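Local coordinates for protein glycosyltransferase Gtf1 (Streptococcus pneumoniae, PDB 4PQG) that is a glycosyltransferase of the GT-B class with an added extended beta-sheet domain, modelled here with uridine-5'-diphosphate bound, at residues 35-40 against 67-72; 158-163 against 167-172; 293-298 against 306-311. All coordinates share one frame; numbering follows the deposited sequence.

Contacts 1 and 3 belong to one seven-stranded parallel sheet: contact 1 involves strand 70-72 and contact 3 strand 308-310, the two outermost strands of that sheet within the chain. Their centres are about 27 Å apart, and side chains of segments 35-40 and 306-311 both reach W501. Contact 2 lies in the separate ten-stranded antiparallel sheet, about 36 Å from contact 1 and about 47 Å from contact 3, centre to centre. W72 of contact 1 and E158 and R172 of contact 2 all touch the loop residue L52; the nearest atoms of the two contacts are about 8 Å apart. The side chain of R37 is about 13 Å from the bound UDP, and that of L294 about 13 Å from NAG.

Contact 1. Residues 35-40 against 67-72; sequences VFRKLN and DNQVIW
Between residues 35-40 and 67-72 the contact rests on one pair, R37 and Q69. R37 NH1 donates to Q69 OE1 over 2.9 Å, with an angle of 148° at the hydrogen. The oxygen lies at the edge of the guanidinium, almost exactly in its plane, and the donor comes in on one of its lone pairs within the amide plane. The two chains cross at about a right angle. A bend at chi3 (-58°) turns the arginine's end toward the amide, while Q69 stays extended beyond CG and brings its NE2 to 3.3 Å from R37 CG. The packing is close on the side of buried Q69: OE1 also accepts from D66 N, and NE2 donates to A33 O one turn back in helix 24-38. Beside it, F36 packs on S43 and F45 of the neighbouring strand. R37 is the loose side: it is partly exposed, its guanidinium meets Q69 through NH1 at the edge, and its NE has a long, weak ion pair with D66 OD2. The bonds at both ends of the Q69 amide are consistent with its modelled orientation and would hold it against a flip, and the cationic partner probably polarises its carbonyl.

Contact 2. Residues 158-163 against 167-172; sequences EYFAPK and AVLYQR
Y159 O takes two backbone donors from the opposite strand: Y170 N at 3.0 Å, and Q171 N in a weak bond at 3.5 Å. L169 CD1 rests against the same oxygen, 3.3 Å away. Two residues facing one make this a classic beta bulge, and the register shifts by one between Y159 and F160. It lies within the hairpin of strands 154-163 and 166-175, two inner strands of the antiparallel sheet in the GtfA extended beta-sheet domain, flanked by 143-150 and 181-188. At the bulge, Y170 CG sits between its backbone N and carbonyl carbon (chi1 60°), which carries the ring across the partner strand. Y159 O and CB sit over one ring face, CB 4.1 Å from the centroid, and the ring's CE2 meets A161 CB. On the face carrying E158, F160, L169 and R172, L169 CD1 lies over the F160 ring, 4.1 Å from its centroid and 15° off the normal. Next to it E158 and R172 run side by side with nearly coplanar ends. R172 NE gives a 2.6 Å salt bridge to E158 OE2, on the lone pair turned away from OE1, and NH2 adds a weak bond; E158 OE1 is taken by Y149 OH.

Contact 3. Residues 293-298 against 306-311; sequences VLQEQF and PKIVTI
Q295 starts with CG anti to its backbone N and then bends at chi2 (75°), swinging its amide off the helix to the loop at P306, while I308, with CG1 beside its own N and an extended chain, drives CD1 back toward the helix. The two side chains slide past each other in opposite directions, and I308 CD1 ends 3.5 Å from Q295 OE1. The amide is held at both ends. Q295 NE2 donates to P306 O at 3.2 Å in a nearly straight bond (163°) that lies in both the amide and the carbonyl planes; NE2 also bonds Q305 OE1. On the other branch, a water donates to Q295 OE1 at 2.8 Å and accepts from I308 N at 3.0 Å, so the glutamine holds the loop backbone at P306 directly and I308 of the strand through water. These segments belong to the beta-alpha-beta unit of strand 282-285, helix 288-301 and strand 308-310; the axes of the short segments 293-298 and 308-310 come within 10.0 Å and run nearly antiparallel. The rest of the contact is apolar. P306 CG sits over one face of the F298 ring, 3.6 Å from the centroid and 17° off the normal, a CH-pi contact. I308 CD1 meets the same ring at its edge, 4.1 Å from F298 CD2, and also touches L294, with CD1 3.8 Å from L294 CG. F298 is further enclosed by F274, which meets it edge-to-face, and by F283 of the adjoining strand.

Contact 1. Residues 35-40 against 67-72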
loop_
_atom_site.group_PDB
_atom_site.type_symbol
_atom_site.label_atom_id
_atom_site.label_comp_id
_atom_site.label_asym_id
_atom_site.label_seq_id
_atom_site.Cartn_x
_atom_site.Cartn_y
_atom_site.Cartn_z
ATOM N N VAL A 35 -13.655 -8.547 -1.706
ATOM C CA VAL A 35 -14.918 -8.739 -0.992
ATOM C C VAL A 35 -16.084 -8.093 -1.747
ATOM O O VAL A 35 -17.146 -8.706 -1.908
ATOM C CB VAL A 35 -14.877 -8.153 0.434
ATOM C CG1 VAL A 35 -16.281 -8.081 1.021
ATOM C CG2 VAL A 35 -13.957 -8.971 1.335
ATOM N N PHE A 36 -15.891 -6.857 -2.198
ATOM C CA PHE A 36 -16.936 -6.149 -2.923
ATOM C C PHE A 36 -17.301 -6.839 -4.235
ATOM O O PHE A 36 -18.477 -6.874 -4.598
ATOM C CB PHE A 36 -16.576 -4.681 -3.127
ATOM C CG PHE A 36 -16.509 -3.891 -1.844
ATOM C CD1 PHE A 36 -17.225 -4.291 -0.719
ATOM C CD2 PHE A 36 -15.750 -2.729 -1.774
ATOM C CE1 PHE A 36 -17.180 -3.561 0.451
ATOM C CE2 PHE A 36 -15.710 -1.982 -0.606
ATOM C CZ PHE A 36 -16.423 -2.395 0.512
ATOM N N ARG A 37 -16.306 -7.395 -4.924
ATOM C CA ARG A 37 -16.547 -8.171 -6.135
ATOM C C ARG A 37 -17.416 -9.391 -5.841
ATOM O O ARG A 37 -18.386 -9.666 -6.562
ATOM C CB ARG A 37 -15.236 -8.609 -6.793
ATOM C CG ARG A 37 -14.484 -7.485 -7.482
ATOM C CD ARG A 37 -13.406 -7.998 -8.426
ATOM N NE ARG A 37 -12.413 -8.840 -7.764
ATOM C CZ ARG A 37 -11.251 -8.420 -7.260
ATOM N NH1 ARG A 37 -10.887 -7.143 -7.326
ATOM N NH2 ARG A 37 -10.449 -9.300 -6.680
ATOM N N LYS A 38 -17.072 -10.106 -4.774
ATOM C CA LYS A 38 -17.801 -11.305 -4.380
ATOM C C LYS A 38 -19.230 -10.976 -4.018
ATOM O O LYS A 38 -20.140 -11.724 -4.365
ATOM C CB LYS A 38 -17.123 -11.985 -3.193
ATOM C CG LYS A 38 -16.020 -12.953 -3.569
ATOM C CD LYS A 38 -15.253 -13.377 -2.320
ATOM C CE LYS A 38 -14.376 -14.590 -2.565
ATOM N NZ LYS A 38 -13.361 -14.336 -3.615
ATOM N N LEU A 39 -19.424 -9.863 -3.310
ATOM C CA LEU A 39 -20.751 -9.428 -2.922
ATOM C C LEU A 39 -21.494 -8.739 -4.066
ATOM O O LEU A 39 -22.547 -8.134 -3.850
ATOM C CB LEU A 39 -20.681 -8.511 -1.697
ATOM C CG LEU A 39 -20.269 -9.125 -0.360
ATOM C CD1 LEU A 39 -20.059 -8.022 0.665
ATOM C CD2 LEU A 39 -21.287 -10.153 0.142
ATOM N N ASN A 40 -20.949 -8.837 -5.278
ATOM C CA ASN A 40 -21.484 -8.120 -6.441
ATOM C C ASN A 40 -21.901 -6.687 -6.129
ATOM O O ASN A 40 -23.009 -6.265 -6.456
ATOM C CB ASN A 40 -22.656 -8.880 -7.062
ATOM C CG ASN A 40 -22.366 -9.321 -8.471
ATOM O OD1 ASN A 40 -22.845 -8.711 -9.432
ATOM N ND2 ASN A 40 -21.549 -10.361 -8.613
ATOM N N ASP A 67 -9.672 -3.095 -13.474
ATOM C CA ASP A 67 -9.601 -1.749 -14.060
ATOM C C ASP A 67 -10.861 -0.923 -13.784
ATOM O O ASP A 67 -10.775 0.269 -13.510
ATOM C CB ASP A 67 -9.353 -1.809 -15.574
ATOM C CG ASP A 67 -7.983 -2.354 -15.929
ATOM O OD1 ASP A 67 -7.161 -2.656 -15.019
ATOM O OD2 ASP A 67 -7.727 -2.476 -17.142
ATOM N N ASN A 68 -12.032 -1.553 -13.835
ATOM C CA ASN A 68 -13.263 -0.796 -13.610
ATOM C C ASN A 68 -13.541 -0.503 -12.135
ATOM O O ASN A 68 -14.526 0.132 -11.811
ATOM C CB ASN A 68 -14.464 -1.461 -14.298
ATOM C CG ASN A 68 -14.808 -2.811 -13.700
ATOM O OD1 ASN A 68 -14.573 -3.074 -12.510
ATOM N ND2 ASN A 68 -15.379 -3.680 -14.525
ATOM N N GLN A 69 -12.671 -0.968 -11.243
ATOM C CA GLN A 69 -12.723 -0.554 -9.837
ATOM C C GLN A 69 -11.803 0.651 -9.534
ATOM O O GLN A 69 -11.742 1.108 -8.392
ATOM C CB GLN A 69 -12.313 -1.728 -8.947
ATOM C CG GLN A 69 -13.388 -2.772 -8.719
ATOM C CD GLN A 69 -12.866 -3.954 -7.923
ATOM O OE1 GLN A 69 -11.829 -4.536 -8.257
ATOM N NE2 GLN A 69 -13.588 -4.320 -6.868
ATOM N N VAL A 70 -11.086 1.160 -10.537
ATOM C CA VAL A 70 -10.030 2.145 -10.275
ATOM C C VAL A 70 -10.398 3.551 -10.737
ATOM O O VAL A 70 -10.775 3.741 -11.892
ATOM C CB VAL A 70 -8.691 1.712 -10.910
ATOM C CG1 VAL A 70 -7.629 2.804 -10.765
ATOM C CG2 VAL A 70 -8.221 0.412 -10.273
ATOM N N ILE A 71 -10.295 4.521 -9.825
ATOM C CA ILE A 71 -10.364 5.950 -10.175
ATOM C C ILE A 71 -9.052 6.644 -9.790
ATOM O O ILE A 71 -8.577 6.509 -8.654
ATOM C CB ILE A 71 -11.541 6.668 -9.483
ATOM C CG1 ILE A 71 -12.870 6.188 -10.084
ATOM C CG2 ILE A 71 -11.417 8.181 -9.672
ATOM C CD1 ILE A 71 -14.122 6.681 -9.383
ATOM N N TRP A 72 -8.450 7.336 -10.751
ATOM C CA TRP A 72 -7.301 8.185 -10.493
ATOM C C TRP A 72 -7.783 9.590 -10.615
ATOM O O TRP A 72 -8.381 9.961 -11.633
ATOM C CB TRP A 72 -6.150 7.888 -11.460
ATOM C CG TRP A 72 -4.925 8.767 -11.250
ATOM C CD1 TRP A 72 -4.406 9.247 -10.044
ATOM C CD2 TRP A 72 -4.036 9.310 -12.282
ATOM N NE1 TRP A 72 -3.296 10.025 -10.260
ATOM C CE2 TRP A 72 -3.017 10.098 -11.578
ATOM C CE3 TRP A 72 -3.989 9.233 -13.667
ATOM C CZ2 TRP A 72 -2.003 10.756 -12.252
ATOM C CZ3 TRP A 72 -2.955 9.897 -14.333
ATOM C CH2 TRP A 72 -2.000 10.657 -13.642
#

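Contact 2. Residues 158-163 against 167-172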
loop_
_atom_site.group_PDB
_atom_site.type_symbol
_atom_site.label_atom_id
_atom_site.label_comp_id
_atom_site.label_asym_id
_atom_site.label_seq_id
_atom_site.Cartn_x
_atom_site.Cartn_y
_atom_site.Cartn_z
ATOM N N GLU A 158 3.925 17.068 -19.651
ATOM C CA GLU A 158 4.592 17.993 -18.766
ATOM C C GLU A 158 5.496 18.893 -19.584
ATOM O O GLU A 158 6.232 18.420 -20.451
ATOM C CB GLU A 158 5.436 17.257 -17.726
ATOM C CG GLU A 158 4.633 16.503 -16.684
ATOM C CD GLU A 158 5.523 15.801 -15.685
ATOM O OE1 GLU A 158 6.507 15.157 -16.105
ATOM O OE2 GLU A 158 5.229 15.888 -14.477
ATOM N N TYR A 159 5.469 20.179 -19.244
ATOM C CA TYR A 159 6.221 21.208 -19.938
ATOM C C TYR A 159 7.272 21.790 -19.003
ATOM O O TYR A 159 6.978 22.080 -17.840
ATOM C CB TYR A 159 5.284 22.296 -20.470
ATOM C CG TYR A 159 4.208 21.724 -21.372
ATOM C CD1 TYR A 159 4.467 21.450 -22.714
ATOM C CD2 TYR A 159 2.947 21.409 -20.864
ATOM C CE1 TYR A 159 3.479 20.913 -23.537
ATOM C CE2 TYR A 159 1.959 20.866 -21.671
ATOM C CZ TYR A 159 2.228 20.629 -23.002
ATOM O OH TYR A 159 1.249 20.090 -23.788
ATOM N N PHE A 160 8.495 21.908 -19.524
ATOM C CA PHE A 160 9.659 22.339 -18.764
ATOM C C PHE A 160 10.378 23.496 -19.454
ATOM O O PHE A 160 10.370 23.596 -20.679
ATOM C CB PHE A 160 10.679 21.200 -18.641
ATOM C CG PHE A 160 10.179 19.988 -17.909
ATOM C CD1 PHE A 160 10.553 19.755 -16.593
ATOM C CD2 PHE A 160 9.372 19.057 -18.548
ATOM C CE1 PHE A 160 10.122 18.617 -15.920
ATOM C CE2 PHE A 160 8.932 17.921 -17.883
ATOM C CZ PHE A 160 9.306 17.701 -16.567
ATOM N N ALA A 161 11.012 24.351 -18.653
ATOM C CA ALA A 161 11.903 25.394 -19.167
ATOM C C ALA A 161 13.196 25.439 -18.328
ATOM O O ALA A 161 13.178 25.128 -17.131
ATOM C CB ALA A 161 11.206 26.746 -19.164
ATOM N N PRO A 162 14.326 25.812 -18.959
ATOM C CA PRO A 162 15.623 25.770 -18.277
ATOM C C PRO A 162 15.817 26.930 -17.311
ATOM O O PRO A 162 15.460 28.062 -17.631
ATOM C CB PRO A 162 16.641 25.884 -19.429
ATOM C CG PRO A 162 15.851 25.773 -20.692
ATOM C CD PRO A 162 14.470 26.239 -20.359
ATOM N N LYS A 163 16.369 26.635 -16.138
ATOM C CA LYS A 163 16.755 27.666 -15.175
ATOM C C LYS A 163 18.036 27.215 -14.484
ATOM O O LYS A 163 18.043 26.205 -13.769
ATOM C CB LYS A 163 15.638 27.910 -14.160
ATOM C CG LYS A 163 15.544 29.344 -13.670
ATOM C CD LYS A 163 14.088 29.781 -13.576
ATOM C CE LYS A 163 13.960 31.280 -13.354
ATOM N NZ LYS A 163 14.197 31.646 -11.930
ATOM N N ALA A 167 16.118 21.742 -15.639
ATOM C CA ALA A 167 14.769 21.743 -16.203
ATOM C C ALA A 167 13.748 22.005 -15.097
ATOM O O ALA A 167 13.691 21.271 -14.110
ATOM C CB ALA A 167 14.487 20.412 -16.893
ATOM N N VAL A 168 12.965 23.067 -15.257
ATOM C CA VAL A 168 11.957 23.452 -14.264
ATOM C C VAL A 168 10.558 23.144 -14.806
ATOM O O VAL A 168 10.172 23.670 -15.840
ATOM C CB VAL A 168 12.063 24.954 -13.904
ATOM C CG1 VAL A 168 10.914 25.381 -12.999
ATOM C CG2 VAL A 168 13.402 25.245 -13.233
ATOM N N LEU A 169 9.814 22.302 -14.097
ATOM C CA LEU A 169 8.437 21.961 -14.490
ATOM C C LEU A 169 7.505 23.142 -14.271
ATOM O O LEU A 169 7.365 23.594 -13.152
ATOM C CB LEU A 169 7.930 20.761 -13.696
ATOM C CG LEU A 169 6.464 20.375 -13.939
ATOM C CD1 LEU A 169 6.245 19.962 -15.385
ATOM C CD2 LEU A 169 6.014 19.278 -12.969
ATOM N N TYR A 170 6.856 23.638 -15.319
ATOM C CA TYR A 170 5.879 24.723 -15.117
ATOM C C TYR A 170 4.408 24.396 -15.411
ATOM O O TYR A 170 3.507 25.080 -14.907
ATOM C CB TYR A 170 6.303 26.015 -15.827
ATOM C CG TYR A 170 6.451 25.904 -17.317
ATOM C CD1 TYR A 170 5.374 26.171 -18.167
ATOM C CD2 TYR A 170 7.677 25.549 -17.892
ATOM C CE1 TYR A 170 5.502 26.081 -19.549
ATOM C CE2 TYR A 170 7.814 25.455 -19.277
ATOM C CZ TYR A 170 6.725 25.724 -20.101
ATOM O OH TYR A 170 6.859 25.634 -21.474
ATOM N N GLN A 171 4.159 23.376 -16.223
ATOM C CA GLN A 171 2.779 23.067 -16.629
ATOM C C GLN A 171 2.608 21.578 -16.858
ATOM O O GLN A 171 3.504 20.916 -17.407
ATOM C CB GLN A 171 2.406 23.827 -17.913
ATOM C CG GLN A 171 0.978 23.635 -18.428
ATOM C CD GLN A 171 0.661 24.570 -19.587
ATOM O OE1 GLN A 171 1.122 25.706 -19.602
ATOM N NE2 GLN A 171 -0.117 24.089 -20.573
ATOM N N ARG A 172 1.455 21.070 -16.426
ATOM C CA ARG A 172 1.008 19.718 -16.755
ATOM C C ARG A 172 -0.342 19.823 -17.425
ATOM O O ARG A 172 -1.219 20.514 -16.918
ATOM C CB ARG A 172 0.811 18.897 -15.489
ATOM C CG ARG A 172 2.071 18.488 -14.807
ATOM C CD ARG A 172 1.819 17.178 -14.084
ATOM N NE ARG A 172 3.010 16.793 -13.346
ATOM C CZ ARG A 172 3.227 17.038 -12.057
ATOM N NH1 ARG A 172 2.335 17.683 -11.316
ATOM N NH2 ARG A 172 4.360 16.621 -11.501
#

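Contact 3. Residues 293-298 against 306-311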
loop_
_atom_site.group_PDB
_atom_site.type_symbol
_atom_site.label_atom_id
_atom_site.label_comp_id
_atom_site.label_asym_id
_atom_site.label_seq_id
_atom_site.Cartn_x
_atom_site.Cartn_y
_atom_site.Cartn_z
ATOM N N VAL A 293 -10.355 0.011 22.986
ATOM C CA VAL A 293 -9.393 1.075 23.306
ATOM C C VAL A 293 -9.877 2.420 22.765
ATOM O O VAL A 293 -9.984 3.401 23.502
ATOM C CB VAL A 293 -7.980 0.746 22.758
ATOM C CG1 VAL A 293 -7.089 1.986 22.774
ATOM C CG2 VAL A 293 -7.345 -0.371 23.575
ATOM N N LEU A 294 -10.204 2.448 21.480
ATOM C CA LEU A 294 -10.630 3.680 20.837
ATOM C C LEU A 294 -11.935 4.193 21.441
ATOM O O LEU A 294 -12.058 5.390 21.731
ATOM C CB LEU A 294 -10.776 3.479 19.324
ATOM C CG LEU A 294 -11.046 4.710 18.441
ATOM C CD1 LEU A 294 -10.003 5.803 18.637
ATOM C CD2 LEU A 294 -11.138 4.288 16.976
ATOM N N GLN A 295 -12.901 3.292 21.649
ATOM C CA GLN A 295 -14.173 3.709 22.258
ATOM C C GLN A 295 -13.940 4.427 23.593
ATOM O O GLN A 295 -14.429 5.543 23.802
ATOM C CB GLN A 295 -15.149 2.534 22.414
ATOM C CG GLN A 295 -16.588 2.999 22.607
ATOM C CD GLN A 295 -17.207 3.499 21.316
ATOM O OE1 GLN A 295 -17.425 2.720 20.400
ATOM N NE2 GLN A 295 -17.496 4.808 21.239
ATOM N N GLU A 296 -13.164 3.797 24.471
ATOM C CA GLU A 296 -12.789 4.381 25.754
ATOM C C GLU A 296 -12.142 5.754 25.593
ATOM O O GLU A 296 -12.430 6.677 26.364
ATOM C CB GLU A 296 -11.837 3.454 26.530
ATOM C CG GLU A 296 -12.463 2.131 26.967
ATOM C CD GLU A 296 -11.458 1.139 27.561
ATOM O OE1 GLU A 296 -10.231 1.369 27.466
ATOM O OE2 GLU A 296 -11.899 0.110 28.130
ATOM N N GLN A 297 -11.249 5.890 24.613
ATOM C CA GLN A 297 -10.536 7.159 24.455
ATOM C C GLN A 297 -11.454 8.268 23.960
ATOM O O GLN A 297 -11.320 9.410 24.381
ATOM C CB GLN A 297 -9.296 6.999 23.573
ATOM C CG GLN A 297 -8.186 6.225 24.274
ATOM C CD GLN A 297 -7.161 5.668 23.315
ATOM O OE1 GLN A 297 -7.429 5.477 22.127
ATOM N NE2 GLN A 297 -5.972 5.417 23.823
ATOM N N PHE A 298 -12.391 7.926 23.078
ATOM C CA PHE A 298 -13.396 8.894 22.652
ATOM C C PHE A 298 -14.183 9.435 23.849
ATOM O O PHE A 298 -14.399 10.651 23.976
ATOM C CB PHE A 298 -14.317 8.295 21.572
ATOM C CG PHE A 298 -13.810 8.524 20.164
ATOM C CD1 PHE A 298 -13.557 9.822 19.705
ATOM C CD2 PHE A 298 -13.563 7.459 19.319
ATOM C CE1 PHE A 298 -13.066 10.051 18.425
ATOM C CE2 PHE A 298 -13.096 7.674 18.041
ATOM C CZ PHE A 298 -12.843 8.974 17.591
ATOM N N PRO A 306 -18.665 8.058 18.839
ATOM C CA PRO A 306 -18.959 7.576 17.505
ATOM C C PRO A 306 -19.209 6.078 17.499
ATOM O O PRO A 306 -18.849 5.379 18.450
ATOM C CB PRO A 306 -17.685 7.912 16.728
ATOM C CG PRO A 306 -16.599 7.907 17.741
ATOM C CD PRO A 306 -17.212 8.186 19.084
ATOM N N LYS A 307 -19.841 5.605 16.431
ATOM C CA LYS A 307 -20.015 4.193 16.193
ATOM C C LYS A 307 -18.695 3.627 15.687
ATOM O O LYS A 307 -18.044 4.220 14.825
ATOM C CB LYS A 307 -21.120 3.952 15.169
ATOM C CG LYS A 307 -21.288 2.486 14.813
ATOM C CD LYS A 307 -22.571 2.208 14.053
ATOM C CE LYS A 307 -22.879 0.715 14.111
ATOM N NZ LYS A 307 -24.040 0.331 13.264
ATOM N N ILE A 308 -18.301 2.487 16.238
ATOM C CA ILE A 308 -17.046 1.837 15.851
ATOM C C ILE A 308 -17.321 0.372 15.583
ATOM O O ILE A 308 -17.824 -0.329 16.449
ATOM C CB ILE A 308 -15.973 1.968 16.943
ATOM C CG1 ILE A 308 -15.694 3.439 17.268
ATOM C CG2 ILE A 308 -14.716 1.208 16.551
ATOM C CD1 ILE A 308 -14.734 3.644 18.429
ATOM N N VAL A 309 -17.002 -0.090 14.385
ATOM C CA VAL A 309 -17.271 -1.476 14.011
ATOM C C VAL A 309 -15.949 -2.196 13.774
ATOM O O VAL A 309 -14.998 -1.597 13.265
ATOM C CB VAL A 309 -18.239 -1.587 12.796
ATOM C CG1 VAL A 309 -17.706 -0.873 11.571
ATOM C CG2 VAL A 309 -18.542 -3.040 12.446
ATOM N N THR A 310 -15.894 -3.469 14.161
ATOM C CA THR A 310 -14.724 -4.296 13.937
ATOM C C THR A 310 -14.878 -5.111 12.662
ATOM O O THR A 310 -15.731 -5.981 12.574
ATOM C CB THR A 310 -14.454 -5.233 15.122
ATOM O OG1 THR A 310 -14.215 -4.453 16.306
ATOM C CG2 THR A 310 -13.251 -6.133 14.835
ATOM N N ILE A 311 -14.053 -4.809 11.661
ATOM C CA ILE A 311 -14.024 -5.594 10.437
ATOM C C ILE A 311 -12.567 -5.785 10.054
ATOM O O ILE A 311 -11.882 -4.807 9.734
ATOM C CB ILE A 311 -14.771 -4.920 9.267
ATOM C CG1 ILE A 311 -16.139 -4.378 9.701
ATOM C CG2 ILE A 311 -14.901 -5.886 8.097
ATOM C CD1 ILE A 311 -16.744 -3.424 8.693
HETATM O O HOH W 1 -19.501 1.603 18.869
#